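Local coordinates for protein Kinase A (Toxoplasma gondii, PDB 5J3U) that binds cAMP in two cyclic nucleotide-binding domains and probably restrains the kinase catalytic subunit in a cAMP-dependent way, at residues A[187-191]-A[202-206]; A[162-166]-A[229-233]; A[216-220]-A[240-244]; A[143-147]-A[246-250]; A[134-138]-A[181-185]. All coordinates share one frame. Residues are numbered along the deposited sequence.

Following the chain from the N terminus, 134-138 ends the long helix 116-138 and opens contact 5, 143-147 opens contact 4, and 162-166 opens contact 2. The strand end 181-185 then closes contact 5, which therefore crosses contacts 4 and 2. Contact 1 is a local hairpin, opened and closed within the spans of contacts 2 and 4. Next, 216-220 opens contact 3 before 229-233 closes contact 2, so these two cross; 240-244 then closes contact 3, and 246-250 closes contact 4 around contacts 1, 2 and 3. Together they tie the second domain's β-roll to its cAMP-contacting helix, its C-terminal helices and the helix arriving from the first domain.

Contact 1 of 5, residues A[187-191]-A[202-206]; sequences SAVAT and EVKKY. With CMP (adenosine-3',5'-cyclic-monophosphate), chain B.
A hairpin with a bulge shows how strand geometry can aim side chains at a ligand. Strands 187-191 and 202-206 run antiparallel, their axes 4.5 Å apart at closest and 155° between directions. A188-Y206 and A190-K204 are hydrogen-bonded pairs (Y206 N to A188 O 2.7 Å, A188 N to Y206 O 3.3 Å, A190 N to K204 O 2.9 Å); V189-K205 and T191-E202 are non-hydrogen-bonded. V203 and K204 both face A190, a classic beta bulge: A190 O receives V203 N at 2.8 Å and, weakly, K204 N at 3.4 Å.

S187, chi1 t, adds OG to Y206 O at 3.0 Å. Y206 (chi1 m, chi2 -63°) lays its ring along the alanines, CD2 4.2 Å from A188 CB and CE2 4.0 Å from A190 CB. V203, chi1 m, sets CG2 3.9 Å from A190 CB. K204 (t, t, t, p) starts on the face of A190 but its end leads away. K205 (m, t, t, m) folds back so that NZ makes a salt bridge with E202 OE2 at 2.9 Å.

cAMP C8 lies 3.7 Å from A190 CB and 3.1 Å from Y206 OH, and N7 is 3.7 Å from V203 CG2. Thus A190, V203 and Y206 meet the adenine, K204 leads its ammonium away from the opposing strand, and the E202-K205 salt bridge lies on the V189/T191 face.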
# COMPACT_ATOMS: atom_id res chain seq x y z
N SER A 187 -16.96 12.69 0.98
CA SER A 187 -18.24 12.05 0.87
C SER A 187 -18.32 11.27 -0.44
O SER A 187 -17.63 11.58 -1.40
CB SER A 187 -19.34 13.13 0.90
OG SER A 187 -20.64 12.58 0.93
N ALA A 188 -19.20 10.30 -0.46
CA ALA A 188 -19.46 9.47 -1.67
C ALA A 188 -20.84 8.97 -1.62
O ALA A 188 -21.50 9.01 -0.56
CB ALA A 188 -18.48 8.30 -1.77
N VAL A 189 -21.33 8.51 -2.78
CA VAL A 189 -22.60 7.87 -2.89
C VAL A 189 -22.47 6.51 -3.61
O VAL A 189 -21.67 6.38 -4.52
CB VAL A 189 -23.65 8.75 -3.64
CG1 VAL A 189 -23.86 10.03 -2.80
CG2 VAL A 189 -23.16 9.10 -5.03
N ALA A 190 -23.21 5.54 -3.13
CA ALA A 190 -23.35 4.25 -3.80
C ALA A 190 -24.62 4.30 -4.63
O ALA A 190 -25.70 4.65 -4.10
CB ALA A 190 -23.47 3.15 -2.78
N THR A 191 -24.50 3.88 -5.88
CA THR A 191 -25.68 3.72 -6.75
C THR A 191 -25.63 2.31 -7.29
O THR A 191 -24.53 1.78 -7.56
CB THR A 191 -25.70 4.77 -7.88
OG1 THR A 191 -24.70 4.51 -8.87
CG2 THR A 191 -25.45 6.14 -7.36
N GLU A 202 -29.61 5.67 -6.38
CA GLU A 202 -28.81 5.91 -5.18
C GLU A 202 -29.31 5.02 -4.08
O GLU A 202 -30.50 4.95 -3.86
CB GLU A 202 -28.84 7.37 -4.76
CG GLU A 202 -28.05 7.57 -3.47
CD GLU A 202 -28.14 8.98 -2.95
OE1 GLU A 202 -28.01 9.93 -3.77
OE2 GLU A 202 -28.34 9.11 -1.72
N VAL A 203 -28.40 4.34 -3.40
CA VAL A 203 -28.71 3.39 -2.34
C VAL A 203 -27.98 3.67 -1.00
O VAL A 203 -28.32 3.05 0.02
CB VAL A 203 -28.47 1.93 -2.75
CG1 VAL A 203 -29.41 1.57 -3.89
CG2 VAL A 203 -27.04 1.66 -3.21
N LYS A 204 -27.01 4.57 -1.00
CA LYS A 204 -26.32 4.89 0.29
C LYS A 204 -25.52 6.13 0.10
O LYS A 204 -25.04 6.39 -0.99
CB LYS A 204 -25.42 3.74 0.74
CG LYS A 204 -24.90 3.91 2.15
CD LYS A 204 -24.52 2.56 2.68
CE LYS A 204 -23.89 2.65 4.04
NZ LYS A 204 -24.93 2.69 5.09
N LYS A 205 -25.35 6.91 1.18
CA LYS A 205 -24.52 8.09 1.17
C LYS A 205 -23.42 7.82 2.19
O LYS A 205 -23.73 7.28 3.24
CB LYS A 205 -25.31 9.32 1.64
CG LYS A 205 -26.61 9.59 0.89
CD LYS A 205 -27.45 10.71 1.56
CE LYS A 205 -28.66 11.14 0.72
NZ LYS A 205 -28.26 11.82 -0.56
N TYR A 206 -22.17 8.09 1.85
CA TYR A 206 -21.04 7.81 2.76
C TYR A 206 -20.50 9.12 3.28
O TYR A 206 -20.47 10.10 2.57
CB TYR A 206 -19.90 7.07 2.05
CG TYR A 206 -20.28 5.67 1.71
CD1 TYR A 206 -20.58 4.75 2.68
CD2 TYR A 206 -20.45 5.29 0.38
CE1 TYR A 206 -20.96 3.47 2.38
CE2 TYR A 206 -20.77 3.96 0.06
CZ TYR A 206 -21.04 3.08 1.03
OH TYR A 206 -21.43 1.81 0.74
P CMP B . -18.60 -4.07 -3.41
O1P CMP B . -17.23 -4.59 -3.25
O2P CMP B . -19.64 -4.98 -4.08
O5' CMP B . -18.49 -2.70 -4.24
C5' CMP B . -19.67 -1.88 -4.30
C4' CMP B . -19.93 -1.51 -2.83
O4' CMP B . -21.10 -0.70 -2.60
C3' CMP B . -20.27 -2.75 -2.03
O3' CMP B . -19.11 -3.58 -1.95
C2' CMP B . -20.79 -2.18 -0.73
O2' CMP B . -19.70 -1.75 0.13
C1' CMP B . -21.43 -0.90 -1.25
N9 CMP B . -22.86 -0.93 -1.16
C8 CMP B . -23.59 0.10 -0.68
N7 CMP B . -24.94 -0.18 -0.76
C5 CMP B . -25.07 -1.39 -1.36
C6 CMP B . -26.19 -2.30 -1.75
N6 CMP B . -27.49 -1.95 -1.54
N1 CMP B . -25.83 -3.46 -2.31
C2 CMP B . -24.56 -3.86 -2.58
N3 CMP B . -23.49 -3.08 -2.23
C4 CMP B . -23.69 -1.89 -1.61

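Contact 2 of 5, residues A[162-166]-A[229-233]; sequences EMFTD and AHGIC
Both segments are extended where they pair and part company at a corner. Strand 162-165 runs antiparallel to the start of strand 232-239: F164 and C233 form a hydrogen-bonded pair (F164 N to C233 O 2.8 Å, C233 N to F164 O 2.9 Å), and T165-I232 is the non-hydrogen-bonded pair that follows. At the corner G231 adopts phi/psi 83/-73, and a weak 3.1 Å bond from I232 N to H230 O closes a gamma turn.

D166, chi1 t, reaches into this turn, its OD1 accepting G231 N at 2.8 Å. One water spans D166 N (3.0 Å) and G231 O (2.7 Å); another lies 2.6 Å from D166 OD1 and 3.1 Å from H230 ND1. M163 (t, p, p) brings SD to 3.7 Å from I232 CD1, and F164 CB packs 3.7 Å from A229 CB.

A229 ends strand 226-229 of one sheet and I232 enters the other, a corner typical of the β-roll of cyclic nucleotide-binding domains.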
# COMPACT_ATOMS: atom_id res chain seq x y z
N GLU A 162 -5.99 7.63 -1.59
CA GLU A 162 -6.30 8.15 -2.94
C GLU A 162 -7.36 9.27 -2.82
O GLU A 162 -8.22 9.20 -1.94
CB GLU A 162 -6.89 7.05 -3.82
CG GLU A 162 -5.91 5.91 -4.11
CD GLU A 162 -6.47 4.82 -5.02
OE1 GLU A 162 -7.62 4.93 -5.50
OE2 GLU A 162 -5.72 3.83 -5.23
N MET A 163 -7.27 10.30 -3.68
CA MET A 163 -8.21 11.44 -3.69
C MET A 163 -9.04 11.34 -4.96
O MET A 163 -8.51 11.05 -6.03
CB MET A 163 -7.43 12.78 -3.66
CG MET A 163 -8.29 14.03 -3.51
SD MET A 163 -8.93 14.24 -1.83
CE MET A 163 -7.41 14.61 -0.95
N PHE A 164 -10.35 11.57 -4.85
CA PHE A 164 -11.26 11.54 -5.96
C PHE A 164 -12.07 12.84 -5.95
O PHE A 164 -12.69 13.18 -4.96
CB PHE A 164 -12.21 10.37 -5.83
CG PHE A 164 -11.55 9.03 -6.02
CD1 PHE A 164 -10.94 8.37 -4.97
CD2 PHE A 164 -11.53 8.44 -7.29
CE1 PHE A 164 -10.35 7.12 -5.18
CE2 PHE A 164 -10.97 7.19 -7.49
CZ PHE A 164 -10.36 6.54 -6.43
N THR A 165 -12.14 13.51 -7.09
CA THR A 165 -12.95 14.72 -7.22
C THR A 165 -14.37 14.41 -7.51
O THR A 165 -14.75 13.29 -7.84
CB THR A 165 -12.35 15.66 -8.31
OG1 THR A 165 -12.27 14.94 -9.53
CG2 THR A 165 -10.97 16.12 -7.95
N ASP A 166 -15.23 15.44 -7.47
CA ASP A 166 -16.64 15.22 -7.60
C ASP A 166 -16.99 14.48 -8.88
O ASP A 166 -16.45 14.80 -9.93
CB ASP A 166 -17.41 16.56 -7.59
CG ASP A 166 -18.88 16.36 -7.70
OD1 ASP A 166 -19.47 15.80 -6.75
OD2 ASP A 166 -19.45 16.69 -8.77
N ALA A 229 -17.52 9.62 -5.93
CA ALA A 229 -17.14 10.73 -5.01
C ALA A 229 -18.20 11.86 -5.15
O ALA A 229 -18.66 12.17 -6.26
CB ALA A 229 -15.79 11.26 -5.36
N HIS A 230 -18.58 12.42 -4.01
CA HIS A 230 -19.64 13.44 -3.91
C HIS A 230 -18.98 14.68 -3.27
O HIS A 230 -18.71 14.67 -2.10
CB HIS A 230 -20.75 12.89 -3.02
CG HIS A 230 -21.88 13.85 -2.81
ND1 HIS A 230 -22.68 14.27 -3.85
CD2 HIS A 230 -22.37 14.43 -1.69
CE1 HIS A 230 -23.60 15.11 -3.38
NE2 HIS A 230 -23.43 15.22 -2.07
N GLY A 231 -18.76 15.71 -4.07
CA GLY A 231 -17.95 16.87 -3.65
C GLY A 231 -16.48 16.62 -3.82
O GLY A 231 -15.83 17.15 -4.71
N ILE A 232 -15.95 15.78 -2.94
CA ILE A 232 -14.61 15.32 -2.97
C ILE A 232 -14.52 14.16 -1.97
O ILE A 232 -15.29 14.09 -1.03
CB ILE A 232 -13.61 16.45 -2.66
CG1 ILE A 232 -12.18 15.97 -2.85
CG2 ILE A 232 -13.78 17.01 -1.25
CD1 ILE A 232 -11.13 17.06 -2.93
N CYS A 233 -13.63 13.20 -2.20
CA CYS A 233 -13.53 12.07 -1.31
C CYS A 233 -12.09 11.63 -1.22
O CYS A 233 -11.45 11.35 -2.24
CB CYS A 233 -14.38 10.92 -1.83
SG CYS A 233 -14.61 9.61 -0.63
O HOH W 1 -13.80 17.89 -6.41
O HOH W 2 -21.75 14.64 -6.82

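Contact 3 of 5, residues A[216-220]-A[240-244]; sequences ALINE and RKSFK. With CMP (adenosine-3',5'-cyclic-monophosphate), chain B.
The phosphate-binding cassette contains a short helix whose N-terminal side meets the cyclic phosphate. Here A216 N donates to O1P of cAMP at 3.0 Å, and helix 215-219 is held along A216-I218, and through E220 just beyond it, by helix 240-246. The nearest CA atoms, those of L217 and R240, are 6.3 Å apart. After the helix, E220 turns to phi/psi 60/47 and its side chain (m, m) curls back between two bases: OE1 meets R240 NH1 at 2.7 Å, a salt bridge with weak hydrogen-bond geometry, and OE2 meets K244 NZ at 2.9 Å.

R240 (t, t, m) also sends NH2 to A216 O at 3.2 Å, and K244 (m, m, t, t) sends NZ to L217 O at 2.9 Å. Alongside, L217 (m, t) lays CD1 over the F243 ring (chi1 t), 3.7 Å from its centroid, a CH-pi contact. D178 also pairs with R240 NE. Such docking joins the cassette helix to the helix that follows the β-roll.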
# COMPACT_ATOMS: atom_id res chain seq x y z
N ALA A 216 -17.02 -7.51 -2.75
CA ALA A 216 -16.27 -8.24 -3.80
C ALA A 216 -15.17 -9.10 -3.17
O ALA A 216 -14.86 -10.17 -3.66
CB ALA A 216 -15.68 -7.30 -4.83
N LEU A 217 -14.59 -8.63 -2.06
CA LEU A 217 -13.51 -9.37 -1.37
C LEU A 217 -14.05 -10.57 -0.61
O LEU A 217 -13.51 -11.68 -0.76
CB LEU A 217 -12.75 -8.43 -0.38
CG LEU A 217 -12.13 -7.17 -0.97
CD1 LEU A 217 -11.31 -6.38 0.06
CD2 LEU A 217 -11.24 -7.49 -2.14
N ILE A 218 -15.13 -10.39 0.14
CA ILE A 218 -15.71 -11.42 0.95
C ILE A 218 -16.41 -12.48 0.10
O ILE A 218 -16.29 -13.66 0.40
CB ILE A 218 -16.70 -10.88 1.98
CG1 ILE A 218 -15.94 -10.01 3.00
CG2 ILE A 218 -17.43 -12.00 2.70
CD1 ILE A 218 -16.82 -9.11 3.82
N ASN A 219 -17.11 -12.04 -0.94
CA ASN A 219 -17.95 -12.95 -1.74
C ASN A 219 -17.30 -13.42 -3.01
O ASN A 219 -17.87 -14.27 -3.72
CB ASN A 219 -19.26 -12.27 -2.08
CG ASN A 219 -20.11 -11.97 -0.88
OD1 ASN A 219 -20.11 -12.71 0.10
ND2 ASN A 219 -20.92 -10.95 -1.00
N GLU A 220 -16.15 -12.85 -3.36
CA GLU A 220 -15.42 -13.23 -4.55
C GLU A 220 -16.28 -13.00 -5.79
O GLU A 220 -16.44 -13.91 -6.62
CB GLU A 220 -14.96 -14.69 -4.51
CG GLU A 220 -14.35 -15.15 -3.20
CD GLU A 220 -13.17 -14.33 -2.77
OE1 GLU A 220 -12.71 -13.47 -3.56
OE2 GLU A 220 -12.71 -14.55 -1.62
N ARG A 240 -6.75 -6.56 -1.48
CA ARG A 240 -7.37 -7.85 -1.17
C ARG A 240 -6.55 -8.79 -0.31
O ARG A 240 -7.03 -9.33 0.72
CB ARG A 240 -7.65 -8.54 -2.53
CG ARG A 240 -8.10 -9.98 -2.42
CD ARG A 240 -8.31 -10.57 -3.80
NE ARG A 240 -9.56 -10.10 -4.38
CZ ARG A 240 -10.76 -10.55 -4.05
NH1 ARG A 240 -10.90 -11.50 -3.15
NH2 ARG A 240 -11.84 -10.05 -4.63
N LYS A 241 -5.28 -8.94 -0.68
CA LYS A 241 -4.41 -9.84 0.05
C LYS A 241 -4.23 -9.38 1.50
O LYS A 241 -4.28 -10.19 2.39
CB LYS A 241 -3.05 -9.98 -0.62
CG LYS A 241 -2.25 -11.11 -0.02
CD LYS A 241 -1.04 -11.44 -0.87
CE LYS A 241 -1.41 -12.16 -2.16
NZ LYS A 241 -0.20 -12.82 -2.75
N SER A 242 -4.03 -8.07 1.71
CA SER A 242 -3.93 -7.52 3.07
C SER A 242 -5.23 -7.62 3.83
O SER A 242 -5.23 -7.86 5.03
CB SER A 242 -3.52 -6.05 3.06
OG SER A 242 -2.38 -5.93 2.28
N PHE A 243 -6.35 -7.40 3.14
CA PHE A 243 -7.64 -7.56 3.77
C PHE A 243 -7.84 -8.97 4.33
O PHE A 243 -8.23 -9.18 5.50
CB PHE A 243 -8.74 -7.23 2.75
CG PHE A 243 -10.14 -7.37 3.26
CD1 PHE A 243 -10.83 -8.59 3.14
CD2 PHE A 243 -10.86 -6.26 3.69
CE1 PHE A 243 -12.14 -8.70 3.55
CE2 PHE A 243 -12.18 -6.37 4.08
CZ PHE A 243 -12.82 -7.59 4.01
N LYS A 244 -7.58 -9.95 3.48
CA LYS A 244 -7.71 -11.36 3.88
C LYS A 244 -6.72 -11.73 5.01
O LYS A 244 -7.08 -12.44 5.93
CB LYS A 244 -7.46 -12.24 2.69
CG LYS A 244 -8.50 -12.21 1.60
CD LYS A 244 -9.79 -12.89 1.97
CE LYS A 244 -10.78 -12.76 0.79
NZ LYS A 244 -12.10 -13.42 1.02
P CMP B . -18.60 -4.07 -3.41
O1P CMP B . -17.23 -4.59 -3.25
O2P CMP B . -19.64 -4.98 -4.08
O5' CMP B . -18.49 -2.70 -4.24
C5' CMP B . -19.67 -1.88 -4.30
C4' CMP B . -19.93 -1.51 -2.83
O4' CMP B . -21.10 -0.70 -2.60
C3' CMP B . -20.27 -2.75 -2.03
O3' CMP B . -19.11 -3.58 -1.95
C2' CMP B . -20.79 -2.18 -0.73
O2' CMP B . -19.70 -1.75 0.13
C1' CMP B . -21.43 -0.90 -1.25
N9 CMP B . -22.86 -0.93 -1.16
C8 CMP B . -23.59 0.10 -0.68
N7 CMP B . -24.94 -0.18 -0.76
C5 CMP B . -25.07 -1.39 -1.36
C6 CMP B . -26.19 -2.30 -1.75
N6 CMP B . -27.49 -1.95 -1.54
N1 CMP B . -25.83 -3.46 -2.31
C2 CMP B . -24.56 -3.86 -2.58
N3 CMP B . -23.49 -3.08 -2.23
C4 CMP B . -23.69 -1.89 -1.61

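Contact 4 of 5, residues A[143-147]-A[246-250]; sequences ILDGM and LMGSV
V250, chi1 t, has its CA-to-CB bond toward segment 143-147, where its CG1 packs 3.7 Å from I143 CG1 and 3.5 Å from I143 O. The position of that segment, between helices 116-138 and 149-157 and with I143 and L144 in a 3-10 segment that begins earlier, is consistent with the N3A motif of cyclic nucleotide-binding domains. It here abuts the break between helix 240-246 and helix 250-257.

Each backbone folds on itself, with no hydrogen bond passing between them. L144 to M147 is a type I beta turn closed by M147 N to L144 O (3.0 Å). M247 to V250 is a type II' turn closed by V250 N to M247 O (3.0 Å), with G248 at phi/psi 49/-137. L144 and V250 have the nearest CA atoms, 6.9 Å apart.

The side chains that meet are apolar. L144 (m, t) places CD2 3.9 Å from M247 CE and 4.2 Å from V250 CG1. M147 is stretched out (m, t, t), whereas M247 is coiled (m, m, m). The extended methionine carries its methyl into the opposite turn: M147 CE lies 3.8 Å from V250 CG2, 4.1 Å from M247 SD and 3.6 Å from M247 O.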
# COMPACT_ATOMS: atom_id res chain seq x y z
N ILE A 143 -15.84 -0.57 12.91
CA ILE A 143 -15.77 -1.95 12.50
C ILE A 143 -14.44 -2.58 12.94
O ILE A 143 -14.35 -3.80 13.11
CB ILE A 143 -16.00 -2.04 10.97
CG1 ILE A 143 -16.42 -3.45 10.58
CG2 ILE A 143 -14.82 -1.56 10.14
CD1 ILE A 143 -17.89 -3.63 10.69
N LEU A 144 -13.42 -1.74 13.21
CA LEU A 144 -12.14 -2.24 13.79
C LEU A 144 -12.05 -2.18 15.31
O LEU A 144 -11.02 -2.46 15.91
CB LEU A 144 -10.98 -1.45 13.17
CG LEU A 144 -10.96 -1.47 11.64
CD1 LEU A 144 -9.73 -0.73 11.20
CD2 LEU A 144 -10.98 -2.88 11.09
N ASP A 145 -13.14 -1.85 16.00
CA ASP A 145 -13.09 -1.67 17.43
C ASP A 145 -12.71 -2.94 18.20
O ASP A 145 -12.24 -2.84 19.31
CB ASP A 145 -14.42 -1.10 18.00
CG ASP A 145 -14.59 0.37 17.69
OD1 ASP A 145 -13.62 1.03 17.22
OD2 ASP A 145 -15.73 0.87 17.90
N GLY A 146 -12.89 -4.09 17.58
CA GLY A 146 -12.57 -5.35 18.23
C GLY A 146 -11.11 -5.70 18.17
O GLY A 146 -10.63 -6.54 18.96
N MET A 147 -10.37 -5.01 17.29
CA MET A 147 -8.94 -5.32 17.12
C MET A 147 -8.18 -4.75 18.28
O MET A 147 -8.57 -3.72 18.83
CB MET A 147 -8.41 -4.63 15.88
CG MET A 147 -8.87 -5.27 14.59
SD MET A 147 -8.08 -4.60 13.12
CE MET A 147 -8.59 -5.84 11.88
N LEU A 246 -5.05 -9.65 7.25
CA LEU A 246 -4.94 -8.75 8.40
C LEU A 246 -6.26 -8.45 9.12
O LEU A 246 -6.23 -8.03 10.29
CB LEU A 246 -4.34 -7.42 7.94
CG LEU A 246 -2.96 -7.41 7.31
CD1 LEU A 246 -2.57 -5.99 6.95
CD2 LEU A 246 -1.93 -8.01 8.26
N MET A 247 -7.40 -8.66 8.47
CA MET A 247 -8.67 -8.21 9.06
C MET A 247 -9.23 -9.23 10.04
O MET A 247 -10.10 -8.90 10.82
CB MET A 247 -9.72 -7.88 7.99
CG MET A 247 -9.33 -6.67 7.12
SD MET A 247 -9.60 -5.10 8.01
CE MET A 247 -11.37 -5.04 7.82
N GLY A 248 -8.66 -10.44 10.05
CA GLY A 248 -9.13 -11.43 11.02
C GLY A 248 -10.62 -11.59 11.07
O GLY A 248 -11.29 -11.63 10.03
N SER A 249 -11.17 -11.68 12.27
CA SER A 249 -12.60 -11.91 12.45
C SER A 249 -13.46 -10.71 12.07
O SER A 249 -14.70 -10.86 11.95
CB SER A 249 -12.91 -12.43 13.89
OG SER A 249 -12.90 -11.38 14.83
N VAL A 250 -12.85 -9.55 11.79
CA VAL A 250 -13.65 -8.44 11.23
C VAL A 250 -14.31 -8.87 9.89
O VAL A 250 -15.37 -8.38 9.54
CB VAL A 250 -12.85 -7.15 11.07
CG1 VAL A 250 -13.74 -6.05 10.52
CG2 VAL A 250 -12.26 -6.73 12.40

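Contact 5 of 5, residues A[134-138]-A[181-185]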
# COMPACT_ATOMS: atom_id res chain seq x y z
N TYR A 134 -2.69 7.30 10.19
CA TYR A 134 -3.54 6.12 9.87
C TYR A 134 -3.93 5.40 11.15
O TYR A 134 -5.10 5.03 11.33
CB TYR A 134 -2.86 5.12 8.95
CG TYR A 134 -2.83 5.47 7.48
CD1 TYR A 134 -3.96 5.93 6.80
CD2 TYR A 134 -1.64 5.23 6.74
CE1 TYR A 134 -3.92 6.20 5.43
CE2 TYR A 134 -1.59 5.47 5.37
CZ TYR A 134 -2.71 5.94 4.72
OH TYR A 134 -2.61 6.17 3.37
N ASP A 135 -2.99 5.23 12.07
CA ASP A 135 -3.33 4.60 13.32
C ASP A 135 -4.42 5.32 14.12
O ASP A 135 -5.33 4.69 14.64
CB ASP A 135 -2.11 4.43 14.16
CG ASP A 135 -2.33 3.40 15.25
OD1 ASP A 135 -2.85 2.26 14.95
OD2 ASP A 135 -1.94 3.74 16.37
N SER A 136 -4.31 6.65 14.19
CA SER A 136 -5.28 7.51 14.79
C SER A 136 -6.62 7.41 14.16
O SER A 136 -7.64 7.21 14.86
CB SER A 136 -4.77 8.92 14.78
OG SER A 136 -5.72 9.74 15.37
N PHE A 137 -6.64 7.40 12.83
CA PHE A 137 -7.86 7.34 12.04
C PHE A 137 -8.56 6.03 12.33
O PHE A 137 -9.73 6.04 12.64
CB PHE A 137 -7.53 7.49 10.58
CG PHE A 137 -8.64 7.12 9.64
CD1 PHE A 137 -9.81 7.85 9.64
CD2 PHE A 137 -8.46 6.09 8.73
CE1 PHE A 137 -10.84 7.53 8.74
CE2 PHE A 137 -9.46 5.77 7.83
CZ PHE A 137 -10.65 6.49 7.85
N LEU A 138 -7.84 4.94 12.26
CA LEU A 138 -8.49 3.59 12.38
C LEU A 138 -9.07 3.39 13.76
O LEU A 138 -10.00 2.63 13.98
CB LEU A 138 -7.50 2.46 12.08
CG LEU A 138 -6.96 2.34 10.66
CD1 LEU A 138 -6.13 1.09 10.51
CD2 LEU A 138 -8.09 2.32 9.63
N TYR A 181 -12.13 0.00 0.88
CA TYR A 181 -12.03 1.43 1.10
C TYR A 181 -12.68 1.92 2.40
O TYR A 181 -13.69 1.39 2.87
CB TYR A 181 -12.71 2.16 -0.07
CG TYR A 181 -12.12 1.93 -1.42
CD1 TYR A 181 -11.05 2.66 -1.87
CD2 TYR A 181 -12.65 0.94 -2.25
CE1 TYR A 181 -10.52 2.45 -3.15
CE2 TYR A 181 -12.11 0.70 -3.49
CZ TYR A 181 -11.07 1.46 -3.94
OH TYR A 181 -10.53 1.26 -5.19
N ILE A 182 -12.03 2.86 3.07
CA ILE A 182 -12.60 3.58 4.18
C ILE A 182 -12.45 5.10 3.88
O ILE A 182 -11.37 5.58 3.46
CB ILE A 182 -11.90 3.27 5.50
CG1 ILE A 182 -11.61 1.75 5.65
CG2 ILE A 182 -12.75 3.82 6.61
CD1 ILE A 182 -10.71 1.41 6.83
N VAL A 183 -13.52 5.85 4.03
CA VAL A 183 -13.49 7.23 3.70
C VAL A 183 -12.76 7.92 4.86
O VAL A 183 -13.22 7.87 6.01
CB VAL A 183 -14.91 7.84 3.60
CG1 VAL A 183 -14.83 9.31 3.34
CG2 VAL A 183 -15.76 7.17 2.49
N GLU A 184 -11.69 8.60 4.54
CA GLU A 184 -10.96 9.41 5.56
C GLU A 184 -11.61 10.78 5.77
O GLU A 184 -11.73 11.24 6.91
CB GLU A 184 -9.51 9.64 5.11
CG GLU A 184 -8.69 8.39 4.91
CD GLU A 184 -7.24 8.66 4.47
OE1 GLU A 184 -6.58 9.50 5.17
OE2 GLU A 184 -6.77 8.01 3.47
N GLU A 185 -11.96 11.44 4.67
CA GLU A 185 -12.62 12.74 4.66
C GLU A 185 -13.42 12.85 3.36
O GLU A 185 -13.08 12.20 2.36
CB GLU A 185 -11.62 13.90 4.70
CG GLU A 185 -10.72 14.00 5.92
CD GLU A 185 -10.00 15.36 5.96
OE1 GLU A 185 -10.60 16.35 6.41
OE2 GLU A 185 -8.84 15.42 5.54
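A helix end can seat itself against the end of a strand largely through one aromatic ring, as here. Along strand 179-183, I182 is the first to engage: CG2 touches F137 CZ at 3.6 Å and CD1 meets L138 CD2 at 3.9 Å. V183 turns its side chain away, yet its carbonyl O lies 3.4 Å from F137 CZ at the ring's edge. E184 then covers a face of that ring, CG standing 4.2 Å from the centroid in a CH-pi contact. Its OE1 is salt-bridged to R130 and OE2, hydrogen-bonded to T161, passes 3.9 Å from Y134 CE1; the Y134 hydroxyl also bonds to T161. E185 takes no part in the packing, but with E184 forms a classic beta bulge opposite K234, to which its OE2 is salt-bridged.

Helix 134-138 crosses strand 181-183 at 83°, the axes 11.5 Å apart. The interdomain helix 116-138 thus ends against the β-roll, with L138 also packing on helix 149-157 and E184 touching strand 232-239.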